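ABC transporter substrate-binding protein (Streptococcus pneumoniae, PDB 4OHN) binds histidine and probably acts as the extracellular receptor that delivers this or a related amino acid to an ABC uptake transporter. Local coordinates at residues 47-52 with 59-64; 105-110 with 181-186; 166-171 with 194-199. All coordinates share one frame; numbering follows the deposited sequence.

Contact 1. Residues 47-52 with 59-64; sequences LATAVF and VNWQPI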
loop_
_atom_site.group_PDB
_atom_site.type_symbol
_atom_site.label_atom_id
_atom_site.label_comp_id
_atom_site.label_asym_id
_atom_site.label_seq_id
_atom_site.Cartn_x
_atom_site.Cartn_y
_atom_site.Cartn_z
ATOM N N LEU A 47 2.337 -2.262 13.293
ATOM C CA LEU A 47 3.614 -2.926 13.051
ATOM C C LEU A 47 4.780 -1.949 13.221
ATOM O O LEU A 47 5.762 -2.273 13.904
ATOM C CB LEU A 47 3.642 -3.588 11.677
ATOM C CG LEU A 47 4.925 -4.360 11.350
ATOM C CD1 LEU A 47 5.150 -5.496 12.310
ATOM C CD2 LEU A 47 4.858 -4.881 9.915
ATOM N N ALA A 48 4.688 -0.754 12.654
ATOM C CA ALA A 48 5.758 0.230 12.787
ATOM C C ALA A 48 5.916 0.669 14.236
ATOM O O ALA A 48 7.019 0.872 14.721
ATOM C CB ALA A 48 5.488 1.434 11.920
ATOM N N THR A 49 4.808 0.842 14.938
ATOM C CA THR A 49 4.868 1.197 16.362
ATOM C C THR A 49 5.657 0.129 17.126
ATOM O O THR A 49 6.553 0.440 17.925
ATOM C CB THR A 49 3.457 1.380 16.961
ATOM O OG1 THR A 49 2.802 2.448 16.281
ATOM C CG2 THR A 49 3.498 1.695 18.422
ATOM N N ALA A 50 5.344 -1.137 16.875
ATOM C CA ALA A 50 6.014 -2.245 17.552
ATOM C C ALA A 50 7.490 -2.346 17.163
ATOM O O ALA A 50 8.338 -2.651 17.998
ATOM C CB ALA A 50 5.300 -3.553 17.251
ATOM N N VAL A 51 7.809 -2.084 15.903
ATOM C CA VAL A 51 9.212 -2.071 15.473
ATOM C C VAL A 51 10.000 -1.006 16.221
ATOM O O VAL A 51 11.060 -1.274 16.788
ATOM C CB VAL A 51 9.316 -1.846 13.941
ATOM C CG1 VAL A 51 10.710 -1.336 13.526
ATOM C CG2 VAL A 51 8.938 -3.135 13.198
ATOM N N PHE A 52 9.483 0.219 16.228
ATOM C CA PHE A 52 10.247 1.308 16.814
ATOM C C PHE A 52 10.243 1.279 18.339
ATOM O O PHE A 52 11.184 1.766 18.959
ATOM C CB PHE A 52 9.867 2.631 16.149
ATOM C CG PHE A 52 10.441 2.716 14.768
ATOM C CD1 PHE A 52 11.824 2.801 14.597
ATOM C CD2 PHE A 52 9.637 2.615 13.658
ATOM C CE1 PHE A 52 12.379 2.821 13.317
ATOM C CE2 PHE A 52 10.180 2.610 12.400
ATOM C CZ PHE A 52 11.544 2.703 12.216
ATOM N N VAL A 59 6.994 7.061 16.777
ATOM C CA VAL A 59 6.719 7.422 15.395
ATOM C C VAL A 59 5.900 8.700 15.324
ATOM O O VAL A 59 4.899 8.867 16.024
ATOM C CB VAL A 59 5.947 6.306 14.657
ATOM C CG1 VAL A 59 5.623 6.719 13.226
ATOM C CG2 VAL A 59 6.761 5.000 14.674
ATOM N N ASN A 60 6.364 9.602 14.470
ATOM C CA ASN A 60 5.607 10.760 14.024
ATOM C C ASN A 60 4.963 10.426 12.689
ATOM O O ASN A 60 5.644 10.359 11.673
ATOM C CB ASN A 60 6.532 11.971 13.891
ATOM C CG ASN A 60 5.834 13.169 13.316
ATOM O OD1 ASN A 60 4.717 13.503 13.717
ATOM N ND2 ASN A 60 6.474 13.818 12.362
ATOM N N TRP A 61 3.653 10.201 12.703
ATOM C CA TRP A 61 2.912 9.841 11.505
ATOM C C TRP A 61 2.569 11.085 10.714
ATOM O O TRP A 61 1.926 11.995 11.241
ATOM C CB TRP A 61 1.623 9.080 11.879
ATOM C CG TRP A 61 1.920 7.717 12.419
ATOM C CD1 TRP A 61 1.918 7.330 13.739
ATOM C CD2 TRP A 61 2.321 6.582 11.657
ATOM N NE1 TRP A 61 2.280 6.006 13.827
ATOM C CE2 TRP A 61 2.542 5.527 12.570
ATOM C CE3 TRP A 61 2.516 6.346 10.298
ATOM C CZ2 TRP A 61 2.962 4.269 12.162
ATOM C CZ3 TRP A 61 2.917 5.083 9.888
ATOM C CH2 TRP A 61 3.134 4.058 10.828
ATOM N N GLN A 62 2.984 11.101 9.453
ATOM C CA GLN A 62 2.747 12.238 8.581
ATOM C C GLN A 62 1.919 11.807 7.367
ATOM O O GLN A 62 2.431 11.126 6.478
ATOM C CB GLN A 62 4.070 12.837 8.116
ATOM C CG GLN A 62 3.892 14.059 7.212
ATOM C CD GLN A 62 3.059 15.147 7.866
ATOM O OE1 GLN A 62 3.455 15.733 8.889
ATOM N NE2 GLN A 62 1.902 15.433 7.288
ATOM N N PRO A 63 0.630 12.172 7.333
ATOM C CA PRO A 63 -0.096 11.876 6.099
ATOM C C PRO A 63 0.525 12.638 4.937
ATOM O O PRO A 63 0.894 13.801 5.064
ATOM C CB PRO A 63 -1.528 12.344 6.396
ATOM C CG PRO A 63 -1.383 13.356 7.474
ATOM C CD PRO A 63 -0.174 12.940 8.293
ATOM N N ILE A 64 0.631 11.978 3.789
ATOM C CA ILE A 64 1.198 12.583 2.588
ATOM C C ILE A 64 0.244 12.423 1.415
ATOM O O ILE A 64 -0.668 11.610 1.399
ATOM C CB ILE A 64 2.570 11.951 2.207
ATOM C CG1 ILE A 64 2.423 10.453 1.899
ATOM C CG2 ILE A 64 3.603 12.198 3.305
ATOM C CD1 ILE A 64 3.695 9.797 1.346
HETATM O O HOH W 1 2.474 5.129 16.548
#
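Helix 47-52 and strand 59-63, which meet through Ala-48 and Phe-52 on one side and Val-59 and Trp-61 on the other, run nearly antiparallel, at 153°, with axes 9.8 Å apart at closest approach. The nearest CA atoms are those of Thr-49 and Val-59, 6.6 Å apart, and beyond Val-59 the strand leads away from the helix. The strand lies beside strand 19-24, to which it is parallel, and helix 43-53 is part of the connection between them, so the pair forms the second half of a beta-alpha-beta crossover.

Val-59 works with both of its branches. With CG1 anti to the backbone N (chi1 178°), CG2 turns toward the helix and meets Phe-52 CD2 at 3.9 Å, the two side chains lying nearly perpendicular. Its CG1 meanwhile sits above one face of the Trp-61 indole, nearer the margin than the centre. Farther along, the six-membered end of that indole reaches the helix, where Ala-48 CB approaches Trp-61 CH2 at 3.7 Å. Beyond Ala-48, Trp-82 continues the packing, and Phe-24 meets Trp-61 edge-to-face.

The polar part of the contact is carried by a water. It accepts the indole N-H in the ring plane, 2.9 Å from Trp-61 NE1, and donates to Thr-49 OG1 at 2.7 Å. The same hydroxyl is also bonded to Ile-45 O one turn back in the helix, so it serves two partners at once.

With no direct hydrogen bond between helix and strand, methyl and ring packing holds the inner part of the interface, while a water satisfies the indole N-H at the outer edge.

Contact 2. Residues 105-110 with 181-186; sequences EQVLVT and VYANYY. With ACT (acetate ion), chain C.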
loop_
_atom_site.group_PDB
_atom_site.type_symbol
_atom_site.label_atom_id
_atom_site.label_comp_id
_atom_site.label_asym_id
_atom_site.label_seq_id
_atom_site.Cartn_x
_atom_site.Cartn_y
_atom_site.Cartn_z
ATOM N N GLU A 105 -1.712 -8.516 -4.134
ATOM C CA GLU A 105 -2.021 -8.679 -5.545
ATOM C C GLU A 105 -2.837 -7.505 -6.007
ATOM O O GLU A 105 -3.586 -6.928 -5.235
ATOM C CB GLU A 105 -2.806 -9.964 -5.807
ATOM C CG GLU A 105 -2.058 -11.248 -5.429
ATOM C CD GLU A 105 -2.047 -11.537 -3.927
ATOM O OE1 GLU A 105 -3.115 -11.446 -3.279
ATOM O OE2 GLU A 105 -0.968 -11.869 -3.392
ATOM N N GLN A 106 -2.638 -7.118 -7.252
ATOM C CA GLN A 106 -3.486 -6.134 -7.904
ATOM C C GLN A 106 -4.701 -6.844 -8.485
ATOM O O GLN A 106 -4.598 -7.891 -9.150
ATOM C CB GLN A 106 -2.709 -5.369 -8.963
ATOM C CG GLN A 106 -1.501 -4.594 -8.412
ATOM C CD GLN A 106 -1.897 -3.441 -7.521
ATOM O OE1 GLN A 106 -2.843 -2.706 -7.813
ATOM N NE2 GLN A 106 -1.191 -3.284 -6.412
ATOM N N VAL A 107 -5.864 -6.317 -8.178
ATOM C CA VAL A 107 -7.123 -6.895 -8.646
ATOM C C VAL A 107 -7.929 -5.830 -9.369
ATOM O O VAL A 107 -7.707 -4.619 -9.228
ATOM C CB VAL A 107 -7.987 -7.463 -7.486
ATOM C CG1 VAL A 107 -7.336 -8.728 -6.878
ATOM C CG2 VAL A 107 -8.247 -6.441 -6.419
ATOM N N LEU A 108 -8.856 -6.278 -10.213
ATOM C CA LEU A 108 -9.937 -5.443 -10.681
ATOM C C LEU A 108 -11.145 -5.603 -9.798
ATOM O O LEU A 108 -11.470 -6.716 -9.333
ATOM C CB LEU A 108 -10.337 -5.784 -12.109
ATOM C CG LEU A 108 -9.493 -5.256 -13.253
ATOM C CD1 LEU A 108 -10.156 -5.589 -14.576
ATOM C CD2 LEU A 108 -9.268 -3.753 -13.108
ATOM N N VAL A 109 -11.805 -4.479 -9.577
ATOM C CA VAL A 109 -13.096 -4.444 -8.893
ATOM C C VAL A 109 -14.129 -3.868 -9.872
ATOM O O VAL A 109 -13.912 -2.809 -10.462
ATOM C CB VAL A 109 -13.052 -3.624 -7.591
ATOM C CG1 VAL A 109 -14.414 -3.601 -6.907
ATOM C CG2 VAL A 109 -12.013 -4.212 -6.637
ATOM N N THR A 110 -15.247 -4.583 -10.047
ATOM C CA THR A 110 -16.344 -4.146 -10.911
ATOM C C THR A 110 -17.640 -4.329 -10.141
ATOM O O THR A 110 -17.717 -5.136 -9.205
ATOM C CB THR A 110 -16.425 -4.969 -12.210
ATOM O OG1 THR A 110 -16.699 -6.339 -11.869
ATOM C CG2 THR A 110 -15.124 -4.875 -13.003
ATOM N N VAL A 181 -5.690 -6.219 -0.787
ATOM C CA VAL A 181 -5.873 -6.036 0.654
ATOM C C VAL A 181 -6.809 -4.882 0.937
ATOM O O VAL A 181 -7.614 -4.931 1.852
ATOM C CB VAL A 181 -4.564 -5.803 1.449
ATOM C CG1 VAL A 181 -3.631 -6.996 1.307
ATOM C CG2 VAL A 181 -3.882 -4.481 1.053
ATOM N N TYR A 182 -6.707 -3.829 0.143
ATOM C CA TYR A 182 -7.612 -2.706 0.334
ATOM C C TYR A 182 -9.039 -3.099 -0.029
ATOM O O TYR A 182 -9.968 -2.887 0.747
ATOM C CB TYR A 182 -7.123 -1.514 -0.493
ATOM C CG TYR A 182 -7.924 -0.237 -0.356
ATOM C CD1 TYR A 182 -7.353 0.934 0.086
ATOM C CD2 TYR A 182 -9.261 -0.194 -0.666
ATOM C CE1 TYR A 182 -8.115 2.099 0.202
ATOM C CE2 TYR A 182 -9.982 0.919 -0.542
ATOM C CZ TYR A 182 -9.431 2.052 -0.111
ATOM O OH TYR A 182 -10.254 3.180 -0.017
ATOM N N ALA A 183 -9.219 -3.661 -1.221
ATOM C CA ALA A 183 -10.557 -4.000 -1.681
ATOM C C ALA A 183 -11.265 -4.903 -0.694
ATOM O O ALA A 183 -12.431 -4.638 -0.345
ATOM C CB ALA A 183 -10.486 -4.657 -3.058
ATOM N N ASN A 184 -10.595 -5.952 -0.227
ATOM C CA ASN A 184 -11.221 -6.911 0.701
ATOM C C ASN A 184 -11.670 -6.210 1.982
ATOM O O ASN A 184 -12.800 -6.386 2.444
ATOM C CB ASN A 184 -10.245 -8.030 1.082
ATOM C CG ASN A 184 -10.019 -9.054 -0.023
ATOM O OD1 ASN A 184 -10.790 -9.155 -0.967
ATOM N ND2 ASN A 184 -8.959 -9.854 0.127
ATOM N N TYR A 185 -10.798 -5.402 2.575
ATOM C CA TYR A 185 -11.134 -4.758 3.832
ATOM C C TYR A 185 -12.232 -3.704 3.648
ATOM O O TYR A 185 -13.202 -3.651 4.416
ATOM C CB TYR A 185 -9.885 -4.126 4.472
ATOM C CG TYR A 185 -10.150 -3.544 5.830
ATOM C CD1 TYR A 185 -10.629 -2.252 5.967
ATOM C CD2 TYR A 185 -9.933 -4.292 6.979
ATOM C CE1 TYR A 185 -10.907 -1.710 7.195
ATOM C CE2 TYR A 185 -10.198 -3.765 8.214
ATOM C CZ TYR A 185 -10.673 -2.467 8.325
ATOM O OH TYR A 185 -10.928 -1.933 9.573
ATOM N N TYR A 186 -12.053 -2.854 2.647
ATOM C CA TYR A 186 -13.004 -1.779 2.388
ATOM C C TYR A 186 -14.402 -2.322 2.145
ATOM O O TYR A 186 -15.384 -1.844 2.722
ATOM C CB TYR A 186 -12.547 -0.993 1.165
ATOM C CG TYR A 186 -13.557 0.040 0.697
ATOM C CD1 TYR A 186 -14.602 -0.317 -0.134
ATOM C CD2 TYR A 186 -13.445 1.357 1.064
ATOM C CE1 TYR A 186 -15.541 0.612 -0.559
ATOM C CE2 TYR A 186 -14.384 2.310 0.635
ATOM C CZ TYR A 186 -15.427 1.916 -0.174
ATOM O OH TYR A 186 -16.346 2.858 -0.602
HETATM C C ACT C . -18.741 1.361 -2.825
HETATM O O ACT C . -19.909 1.064 -3.177
HETATM O OXT ACT C . -18.613 1.899 -1.699
HETATM C CH3 ACT C . -17.585 1.063 -3.718
#
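Tyr-186 OH donates to acetate OXT at 2.7 Å, the shortest polar bond here, made at the far end of a side chain that leaves the helix about one turn after Ala-183, the residue that meets Val-109 and Val-107. The carboxylate comes to the edge of the phenol, its carbon in the ring plane. Tyr-186 CG stands anti to the backbone N (chi1 173°), which sends the ring outward from the helix to the ion. Acetate, probably taken from the crystallisation liquor, is held by a second phenol, that of Tyr-196.

The protein's own contact is small and wholly apolar. Ala-183 CB points at the strand and lies 3.9 Å from Val-109 CG2; it is more loosely placed against Val-107 CG2, at 4.4 Å. One methyl thus faces two valines that lie two residues apart on the same side of the strand. Ile-178 touches both valines, continuing the buried layer.

On the other side of the strand the chemistry changes. Gln-106 NE2 is hydrogen-bonded to Glu-206 OE1 and weakly to Asp-179 OD2, and so stands as a second-shell neighbour of a histidine-pocket residue.

Helix 180-189 follows strand 175-179 directly and packs back on strand 102-111, the antiparallel neighbour of that strand. It thus covers the sheet of one alpha/beta lobe, as in the two-lobed periplasmic-binding-protein fold to which family 3 belongs.

Contact 3. Residues 166-171 with 194-199; sequences IDLKND and NDYNVF. With ACT (acetate ion), chain C.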
loop_
_atom_site.group_PDB
_atom_site.type_symbol
_atom_site.label_atom_id
_atom_site.label_comp_id
_atom_site.label_asym_id
_atom_site.label_seq_id
_atom_site.Cartn_x
_atom_site.Cartn_y
_atom_site.Cartn_z
ATOM N N ILE A 166 -15.978 5.667 -5.061
ATOM C CA ILE A 166 -17.212 6.415 -5.231
ATOM C C ILE A 166 -17.539 6.545 -6.721
ATOM O O ILE A 166 -18.702 6.437 -7.137
ATOM C CB ILE A 166 -17.144 7.790 -4.521
ATOM C CG1 ILE A 166 -17.049 7.602 -3.004
ATOM C CG2 ILE A 166 -18.356 8.669 -4.853
ATOM C CD1 ILE A 166 -18.203 6.889 -2.359
ATOM N N ASP A 167 -16.526 6.745 -7.545
ATOM C CA ASP A 167 -16.777 6.847 -8.975
ATOM C C ASP A 167 -17.248 5.498 -9.553
ATOM O O ASP A 167 -18.148 5.477 -10.398
ATOM C CB ASP A 167 -15.567 7.397 -9.735
ATOM C CG ASP A 167 -15.511 8.909 -9.730
ATOM O OD1 ASP A 167 -16.147 9.550 -8.859
ATOM O OD2 ASP A 167 -14.841 9.492 -10.624
ATOM N N LEU A 168 -16.662 4.394 -9.113
ATOM C CA LEU A 168 -17.124 3.062 -9.516
ATOM C C LEU A 168 -18.582 2.845 -9.093
ATOM O O LEU A 168 -19.403 2.364 -9.889
ATOM C CB LEU A 168 -16.207 2.001 -8.909
ATOM C CG LEU A 168 -16.501 0.556 -9.310
ATOM C CD1 LEU A 168 -16.179 0.289 -10.793
ATOM C CD2 LEU A 168 -15.772 -0.422 -8.395
ATOM N N LYS A 169 -18.902 3.189 -7.845
ATOM C CA LYS A 169 -20.267 3.059 -7.310
ATOM C C LYS A 169 -21.287 3.825 -8.152
ATOM O O LYS A 169 -22.438 3.420 -8.259
ATOM C CB LYS A 169 -20.282 3.592 -5.887
ATOM C CG LYS A 169 -21.616 3.514 -5.195
ATOM C CD LYS A 169 -21.497 4.127 -3.801
ATOM C CE LYS A 169 -22.783 4.098 -3.031
ATOM N NZ LYS A 169 -22.498 4.621 -1.664
ATOM N N ASN A 170 -20.835 4.946 -8.732
ATOM C CA ASN A 170 -21.684 5.826 -9.526
ATOM C C ASN A 170 -21.585 5.636 -11.037
ATOM O O ASN A 170 -22.068 6.471 -11.789
ATOM C CB ASN A 170 -21.396 7.281 -9.156
ATOM C CG ASN A 170 -22.066 7.670 -7.865
ATOM O OD1 ASN A 170 -23.243 8.004 -7.856
ATOM N ND2 ASN A 170 -21.335 7.617 -6.771
ATOM N N ASP A 171 -20.979 4.530 -11.466
ATOM C CA ASP A 171 -20.904 4.151 -12.884
ATOM C C ASP A 171 -20.036 5.102 -13.710
ATOM O O ASP A 171 -20.090 5.074 -14.938
ATOM C CB ASP A 171 -22.305 4.030 -13.525
ATOM C CG ASP A 171 -23.056 2.776 -13.140
ATOM O OD1 ASP A 171 -22.500 1.922 -12.407
ATOM O OD2 ASP A 171 -24.225 2.668 -13.586
ATOM N N ASN A 194 -20.876 -8.055 -1.362
ATOM C CA ASN A 194 -21.764 -8.766 -2.259
ATOM C C ASN A 194 -22.383 -7.890 -3.356
ATOM O O ASN A 194 -23.264 -8.337 -4.077
ATOM C CB ASN A 194 -22.833 -9.487 -1.446
ATOM C CG ASN A 194 -22.238 -10.552 -0.548
ATOM O OD1 ASN A 194 -21.436 -11.359 -1.009
ATOM N ND2 ASN A 194 -22.612 -10.553 0.713
ATOM N N ASP A 195 -21.897 -6.652 -3.496
ATOM C CA ASP A 195 -22.277 -5.787 -4.611
ATOM C C ASP A 195 -21.187 -5.721 -5.678
ATOM O O ASP A 195 -21.401 -5.129 -6.737
ATOM C CB ASP A 195 -22.574 -4.346 -4.129
ATOM C CG ASP A 195 -23.852 -4.219 -3.319
ATOM O OD1 ASP A 195 -24.702 -5.122 -3.345
ATOM O OD2 ASP A 195 -23.987 -3.164 -2.659
ATOM N N TYR A 196 -20.015 -6.315 -5.435
ATOM C CA TYR A 196 -18.853 -6.151 -6.334
ATOM C C TYR A 196 -18.162 -7.476 -6.619
ATOM O O TYR A 196 -18.201 -8.399 -5.815
ATOM C CB TYR A 196 -17.831 -5.155 -5.715
ATOM C CG TYR A 196 -18.384 -3.758 -5.609
ATOM C CD1 TYR A 196 -19.052 -3.332 -4.479
ATOM C CD2 TYR A 196 -18.302 -2.874 -6.683
ATOM C CE1 TYR A 196 -19.614 -2.064 -4.425
ATOM C CE2 TYR A 196 -18.845 -1.624 -6.640
ATOM C CZ TYR A 196 -19.513 -1.221 -5.526
ATOM O OH TYR A 196 -20.068 0.041 -5.509
ATOM N N ASN A 197 -17.540 -7.549 -7.793
ATOM C CA ASN A 197 -16.609 -8.617 -8.143
ATOM C C ASN A 197 -15.190 -8.139 -7.914
ATOM O O ASN A 197 -14.884 -6.988 -8.221
ATOM C CB ASN A 197 -16.772 -8.999 -9.615
ATOM C CG ASN A 197 -18.120 -9.576 -9.927
ATOM O OD1 ASN A 197 -18.669 -10.368 -9.150
ATOM N ND2 ASN A 197 -18.678 -9.194 -11.067
ATOM N N VAL A 198 -14.347 -9.005 -7.386
ATOM C CA VAL A 198 -12.950 -8.697 -7.094
ATOM C C VAL A 198 -12.132 -9.842 -7.645
ATOM O O VAL A 198 -12.311 -10.987 -7.221
ATOM C CB VAL A 198 -12.722 -8.592 -5.556
ATOM C CG1 VAL A 198 -11.277 -8.204 -5.263
ATOM C CG2 VAL A 198 -13.695 -7.580 -4.912
ATOM N N PHE A 199 -11.254 -9.578 -8.612
ATOM C CA PHE A 199 -10.542 -10.669 -9.258
ATOM C C PHE A 199 -9.196 -10.242 -9.813
ATOM O O PHE A 199 -9.015 -9.118 -10.266
ATOM C CB PHE A 199 -11.401 -11.296 -10.374
ATOM C CG PHE A 199 -11.899 -10.297 -11.385
ATOM C CD1 PHE A 199 -13.063 -9.568 -11.152
ATOM C CD2 PHE A 199 -11.220 -10.093 -12.577
ATOM C CE1 PHE A 199 -13.519 -8.635 -12.063
ATOM C CE2 PHE A 199 -11.684 -9.160 -13.489
ATOM C CZ PHE A 199 -12.832 -8.449 -13.236
HETATM C C ACT C . -18.741 1.361 -2.825
HETATM O O ACT C . -19.909 1.064 -3.177
HETATM O OXT ACT C . -18.613 1.899 -1.699
HETATM C CH3 ACT C . -17.585 1.063 -3.718
#
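Helix 161-169 ends in a Schellman motif, and its last turn carries Leu-168 and Lys-169, which meet Tyr-196, the first residue of strand 196-200. Leu-168 CD2 approaches Tyr-196 CE2 obliquely at 3.7 Å, the two side chains running alongside one another and pointing opposite ways. One residue on, Lys-169 CB lies 3.6 Å from Tyr-196 OH, a packing contact of methylene with hydroxyl.

That hydroxyl donates to acetate O at 2.6 Å, with the oxygen at the edge of the phenol and near its plane. Fully extended from chi1 (-179°) outward, the Lys-169 chain runs past the ion, its CD 3.5 Å from acetate O.

In the Schellman turn, Asp-171 has positive phi and its N bonds to Leu-168 O, while Arg-172 N reaches back to Asp-167 O. Asn-170 adds a side-chain bond to the last turn, ND2 to Ile-166 O at 2.9 Å and nearly straight (166°). The ammonium group of Lys-111, from the adjoining strand 102-111, bonds to Lys-169 O and forms a salt bridge with Asp-171 OD1; its charge would probably offset negative charge gathered at this helix end. The Tyr-196 side chain also touches Leu-187 of helix 180-189.

Contacts 2 and 3 are neighbours, with centres 10 Å apart, and their segments alternate along the chain. Strands 102-111 and 196-200 join them, Thr-110 O lying 2.8 Å from Asn-197 N, a probable hydrogen bond; Leu-168 of contact 3 packs on Val-109 of contact 2. One acetate links the two at the surface. Contact 1 lies on the opposite side of the chain's centre, its own centre about 24 Å from that of contact 2 and about 31 Å from that of contact 3, though all three reach the same sheet. Bound histidine is about 11 Å from the side chains of both Trp-61 and Val-107, so neither contact 1 nor contact 2 forms part of the pocket wall.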